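Local coordinates for protein molinate hydrolase (Gulosibacter molinativorax, PDB 4WGX) that probably hydrolyses carbon-nitrogen bonds other than peptide bonds, probably including that of the herbicide molinate, as a metal-dependent member of the amidohydrolase superfamily, at residues L268-T273 against E296-T301; K287-Q292 against I331-P336. All coordinates share one frame; numbering follows the deposited sequence.

Interaction 1 (L268-T273 against E296-T301)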
loop_
_atom_site.group_PDB
_atom_site.type_symbol
_atom_site.label_atom_id
_atom_site.label_comp_id
_atom_site.label_asym_id
_atom_site.label_seq_id
_atom_site.Cartn_x
_atom_site.Cartn_y
_atom_site.Cartn_z
ATOM N N LEU A 268 34.899 9.393 -13.556
ATOM C CA LEU A 268 33.910 8.603 -14.269
ATOM C C LEU A 268 32.501 8.972 -13.835
ATOM O O LEU A 268 32.180 9.005 -12.651
ATOM C CB LEU A 268 34.156 7.117 -14.059
ATOM C CG LEU A 268 33.309 6.200 -14.940
ATOM C CD1 LEU A 268 33.578 6.413 -16.415
ATOM C CD2 LEU A 268 33.555 4.764 -14.563
ATOM N N MET A 269 31.660 9.244 -14.819
ATOM C CA MET A 269 30.288 9.644 -14.571
ATOM C C MET A 269 29.345 8.499 -14.913
ATOM O O MET A 269 29.175 8.163 -16.075
ATOM C CB MET A 269 29.982 10.907 -15.379
ATOM C CG MET A 269 30.662 12.127 -14.779
ATOM S SD MET A 269 30.676 13.596 -15.783
ATOM C CE MET A 269 31.496 13.005 -17.241
ATOM N N ILE A 270 28.757 7.886 -13.890
ATOM C CA ILE A 270 27.929 6.700 -14.077
ATOM C C ILE A 270 26.551 7.089 -14.590
ATOM O O ILE A 270 25.963 8.070 -14.144
ATOM C CB ILE A 270 27.793 5.880 -12.783
ATOM C CG1 ILE A 270 29.173 5.538 -12.218
ATOM C CG2 ILE A 270 27.011 4.614 -13.049
ATOM C CD1 ILE A 270 30.007 4.645 -13.094
ATOM N N HIS A 271 26.047 6.258 -15.497
ATOM C CA HIS A 271 24.931 6.562 -16.395
ATOM C C HIS A 271 24.710 8.060 -16.622
ATOM O O HIS A 271 23.678 8.622 -16.264
ATOM C CB HIS A 271 23.628 5.892 -15.916
ATOM C CG HIS A 271 23.341 6.021 -14.455
ATOM N ND1 HIS A 271 23.100 7.233 -13.839
ATOM C CD2 HIS A 271 23.182 5.077 -13.499
ATOM C CE1 HIS A 271 22.850 7.027 -12.560
ATOM N NE2 HIS A 271 22.891 5.730 -12.326
ATOM N N ALA A 272 25.700 8.663 -17.273
ATOM C CA ALA A 272 25.725 10.074 -17.644
ATOM C C ALA A 272 24.577 10.509 -18.556
ATOM O O ALA A 272 24.208 11.672 -18.561
ATOM C CB ALA A 272 27.064 10.382 -18.319
ATOM N N THR A 273 24.049 9.581 -19.349
ATOM C CA THR A 273 22.967 9.872 -20.293
ATOM C C THR A 273 21.569 9.653 -19.689
ATOM O O THR A 273 20.558 9.740 -20.379
ATOM C CB THR A 273 23.107 9.016 -21.555
ATOM O OG1 THR A 273 23.225 7.642 -21.189
ATOM C CG2 THR A 273 24.327 9.436 -22.339
ATOM N N GLU A 296 30.272 6.883 -18.387
ATOM C CA GLU A 296 29.710 5.552 -18.480
ATOM C C GLU A 296 28.250 5.733 -18.884
ATOM O O GLU A 296 27.584 6.658 -18.434
ATOM C CB GLU A 296 29.866 4.793 -17.161
ATOM C CG GLU A 296 29.357 3.363 -17.191
ATOM C CD GLU A 296 27.937 3.219 -16.643
ATOM O OE1 GLU A 296 27.176 4.207 -16.623
ATOM O OE2 GLU A 296 27.586 2.112 -16.217
ATOM N N VAL A 297 27.777 4.881 -19.776
ATOM C CA VAL A 297 26.385 4.908 -20.182
ATOM C C VAL A 297 25.859 3.491 -20.130
ATOM O O VAL A 297 26.625 2.551 -20.264
ATOM C CB VAL A 297 26.208 5.497 -21.583
ATOM C CG1 VAL A 297 26.842 6.872 -21.665
ATOM C CG2 VAL A 297 26.815 4.585 -22.622
ATOM N N GLN A 298 24.556 3.346 -19.920
ATOM C CA GLN A 298 23.936 2.041 -19.755
ATOM C C GLN A 298 22.749 1.917 -20.692
ATOM O O GLN A 298 21.641 2.271 -20.332
ATOM C CB GLN A 298 23.512 1.840 -18.298
ATOM C CG GLN A 298 24.709 1.830 -17.362
ATOM C CD GLN A 298 24.378 1.702 -15.891
ATOM O OE1 GLN A 298 25.264 1.776 -15.051
ATOM N NE2 GLN A 298 23.116 1.510 -15.570
ATOM N N PRO A 299 22.990 1.434 -21.917
ATOM C CA PRO A 299 21.967 1.366 -22.960
ATOM C C PRO A 299 21.177 0.074 -22.959
ATOM O O PRO A 299 21.559 -0.879 -22.296
ATOM C CB PRO A 299 22.794 1.464 -24.234
ATOM C CG PRO A 299 24.008 0.685 -23.889
ATOM C CD PRO A 299 24.308 1.043 -22.451
ATOM N N THR A 300 20.103 0.046 -23.730
ATOM C CA THR A 300 19.369 -1.181 -23.999
ATOM C C THR A 300 19.469 -1.495 -25.472
ATOM O O THR A 300 19.602 -0.596 -26.282
ATOM C CB THR A 300 17.892 -1.066 -23.611
ATOM O OG1 THR A 300 17.379 0.186 -24.065
ATOM C CG2 THR A 300 17.731 -1.164 -22.116
ATOM N N THR A 301 19.421 -2.773 -25.814
ATOM C CA THR A 301 19.307 -3.163 -27.204
ATOM C C THR A 301 17.944 -2.775 -27.751
ATOM O O THR A 301 16.996 -2.515 -27.004
ATOM C CB THR A 301 19.499 -4.668 -27.404
ATOM O OG1 THR A 301 18.501 -5.375 -26.667
ATOM C CG2 THR A 301 20.866 -5.100 -26.951
HETATM O O HOH W 1 23.073 5.804 -19.154
#
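Glu296 reaches across to the backbone of His271 and joins the two segments beside strand 268-270. Its CG stands anti to the backbone N (chi1 -177°) and the chain then bends at chi2, which brings OE1 to the amide of His271, 2.6 Å from OE1 to N and met nearly along the C-O axis. An alanine here is likely to leave that amide without its carboxylate partner, and the turn carrying the imidazole less firmly fixed. Two backbone bonds flank this grip: Glu296 N to Met269 O at 2.9 Å, and Ala272 N to Glu296 O at 3.0 Å. Apolar groups line the bent chain, with Leu268 CD1 4.1 Å from Glu296 CB and Ile270 CG2 3.6 Å from OE1 of Glu296. Gln298, extended beyond CG, comes to the edge of the His271 ring, NE2 4.1 Å from CD2, with the amide almost perpendicular to the ring (87°); its NE2 is hydrogen-bonded to Asp342. Thr273 CG2 packs on Val297 CG1, while Thr273 OG1, also hydrogen-bonded to Asp327, takes a hydrogen bond from a water that accepts one from Gln298 N. His271, its ring meeting that of His251, is a zinc ligand in this protein, although no zinc is bound to the chain here; the arrangement is that of a metal-binding histidine following a barrel strand, as in the amidohydrolase TIM barrel.

Interaction 2 (K287-Q292 against I331-P336)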
loop_
_atom_site.group_PDB
_atom_site.type_symbol
_atom_site.label_atom_id
_atom_site.label_comp_id
_atom_site.label_asym_id
_atom_site.label_seq_id
_atom_site.Cartn_x
_atom_site.Cartn_y
_atom_site.Cartn_z
ATOM N N LYS A 287 31.592 20.440 -23.376
ATOM C CA LYS A 287 32.432 20.303 -22.182
ATOM C C LYS A 287 33.054 18.918 -22.068
ATOM O O LYS A 287 34.243 18.816 -21.755
ATOM C CB LYS A 287 31.673 20.578 -20.891
ATOM C CG LYS A 287 31.107 21.966 -20.744
ATOM C CD LYS A 287 30.858 22.279 -19.285
ATOM C CE LYS A 287 29.940 23.478 -19.133
ATOM N NZ LYS A 287 29.617 23.781 -17.718
ATOM N N LEU A 288 32.273 17.856 -22.279
ATOM C CA LEU A 288 32.875 16.519 -22.247
ATOM C C LEU A 288 34.027 16.416 -23.240
ATOM O O LEU A 288 35.051 15.819 -22.932
ATOM C CB LEU A 288 31.849 15.416 -22.539
ATOM C CG LEU A 288 30.701 15.279 -21.543
ATOM C CD1 LEU A 288 29.679 14.322 -22.078
ATOM C CD2 LEU A 288 31.229 14.821 -20.205
ATOM N N LEU A 289 33.855 16.978 -24.431
ATOM C CA LEU A 289 34.933 16.966 -25.410
ATOM C C LEU A 289 36.140 17.821 -25.028
ATOM O O LEU A 289 37.268 17.392 -25.201
ATOM C CB LEU A 289 34.405 17.411 -26.763
ATOM C CG LEU A 289 33.454 16.390 -27.377
ATOM C CD1 LEU A 289 32.740 16.963 -28.564
ATOM C CD2 LEU A 289 34.200 15.134 -27.771
ATOM N N GLU A 290 35.914 19.017 -24.503
ATOM C CA GLU A 290 37.009 19.897 -24.115
ATOM C C GLU A 290 37.785 19.348 -22.933
ATOM O O GLU A 290 38.999 19.462 -22.895
ATOM C CB GLU A 290 36.488 21.295 -23.777
ATOM C CG GLU A 290 36.612 22.287 -24.926
ATOM C CD GLU A 290 35.460 23.291 -24.985
ATOM O OE1 GLU A 290 34.785 23.514 -23.953
ATOM O OE2 GLU A 290 35.230 23.857 -26.077
ATOM N N LYS A 291 37.091 18.763 -21.965
ATOM C CA LYS A 291 37.756 18.304 -20.753
ATOM C C LYS A 291 38.191 16.844 -20.835
ATOM O O LYS A 291 38.867 16.354 -19.948
ATOM C CB LYS A 291 36.843 18.532 -19.558
ATOM C CG LYS A 291 36.467 19.988 -19.387
ATOM C CD LYS A 291 35.249 20.181 -18.510
ATOM C CE LYS A 291 35.624 20.162 -17.054
ATOM N NZ LYS A 291 35.793 21.524 -16.489
ATOM N N GLN A 292 37.820 16.170 -21.916
ATOM C CA GLN A 292 38.125 14.753 -22.096
ATOM C C GLN A 292 37.776 13.907 -20.857
ATOM O O GLN A 292 38.605 13.169 -20.343
ATOM C CB GLN A 292 39.604 14.580 -22.471
ATOM C CG GLN A 292 39.921 14.950 -23.914
ATOM C CD GLN A 292 39.343 13.962 -24.916
ATOM O OE1 GLN A 292 39.840 12.844 -25.066
ATOM N NE2 GLN A 292 38.285 14.371 -25.608
ATOM N N ILE A 331 27.585 9.064 -28.760
ATOM C CA ILE A 331 28.379 8.266 -29.681
ATOM C C ILE A 331 28.798 9.092 -30.886
ATOM O O ILE A 331 29.976 9.152 -31.225
ATOM C CB ILE A 331 27.609 7.029 -30.161
ATOM C CG1 ILE A 331 27.470 6.029 -29.027
ATOM C CG2 ILE A 331 28.332 6.350 -31.302
ATOM C CD1 ILE A 331 26.263 5.156 -29.157
ATOM N N LYS A 332 27.826 9.714 -31.539
ATOM C CA LYS A 332 28.110 10.460 -32.755
ATOM C C LYS A 332 29.086 11.623 -32.530
ATOM O O LYS A 332 29.809 11.981 -33.441
ATOM C CB LYS A 332 26.798 10.960 -33.368
ATOM C CG LYS A 332 26.942 12.062 -34.407
ATOM C CD LYS A 332 25.578 12.560 -34.870
ATOM C CE LYS A 332 25.111 11.891 -36.158
ATOM N NZ LYS A 332 24.853 10.431 -36.012
ATOM N N ALA A 333 29.119 12.194 -31.330
ATOM C CA ALA A 333 30.078 13.259 -31.002
ATOM C C ALA A 333 31.483 12.739 -30.704
ATOM O O ALA A 333 32.441 13.508 -30.654
ATOM C CB ALA A 333 29.579 14.059 -29.820
ATOM N N GLY A 334 31.600 11.440 -30.476
ATOM C CA GLY A 334 32.871 10.849 -30.116
ATOM C C GLY A 334 33.391 11.185 -28.728
ATOM O O GLY A 334 34.592 11.337 -28.545
ATOM N N VAL A 335 32.513 11.288 -27.735
ATOM C CA VAL A 335 32.980 11.530 -26.372
ATOM C C VAL A 335 33.638 10.270 -25.819
ATOM O O VAL A 335 33.379 9.175 -26.307
ATOM C CB VAL A 335 31.837 11.972 -25.423
ATOM C CG1 VAL A 335 31.116 13.180 -25.977
ATOM C CG2 VAL A 335 30.845 10.838 -25.164
ATOM N N PRO A 336 34.502 10.419 -24.805
ATOM C CA PRO A 336 35.090 9.240 -24.165
ATOM C C PRO A 336 34.032 8.399 -23.444
ATOM O O PRO A 336 33.382 8.900 -22.530
ATOM C CB PRO A 336 36.092 9.844 -23.178
ATOM C CG PRO A 336 36.360 11.210 -23.694
ATOM C CD PRO A 336 35.075 11.663 -24.276
#
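Leu289 and Val335 meet where helix 282-291 passes the turn that ends helix 322-333. The buried part of the contact is apolar: Val335 CG1 lies 4.1 Å from Leu289 CD2 and 4.2 Å from Leu288 CB, touching two successive residues of the helix. Val335 CG1 is anti to its own carbonyl carbon (chi1 -55°), a setting that carries this methyl to both leucines. Leu289 CD2 also rests against the backbone of the turn, 3.7 Å from Ala333 O and 3.9 Å from Gly334 O. Buried Leu288 and Val335 both pack on Met330, and Leu288 reaches Ile262 of helix 255-263.

Toward solvent the contact thins out. Leu289 CD1 stands 4.5 Å from Ala333 CB, and exposed Gln292 crosses the Pro336 ring at about a right angle, OE1 4.1 Å from CG. The Gln292 chain bends back at chi2, and NE2 gives a nearly straight bond (174°) to Leu289 O, 3.2 Å away, in the carbonyl plane and on a lone pair; this holds the amide beside the proline. No hydrogen bond joins the two segments. Gly334, with positive phi, closes helix 322-333 in a Schellman motif, and helix 282-291 packs against the loop leading from there to strand 337-339, in the outer layer of a TIM barrel.

In the fold
Both interactions lie in the same amidohydrolase barrel, and their segments alternate along the chain: strand 268-270 leads to helix 282-291, then to strand 295-297, and helix 322-333 follows before strand 337-339. Interaction 1 is wholly buried, between strands 268-270 and 295-297 and the residues that follow them, and is held by backbone hydrogen bonds, a carboxylate bound to a backbone amide and a bridging water. Interaction 2, farther from the centre of the chain and away from the annotated sites, is only partly buried and is mostly apolar packing between one helix and the loop after another. The two layers touch directly, Met269 CE lying 3.5 Å from Leu288 CD2, so strand and covering helix pack on each other.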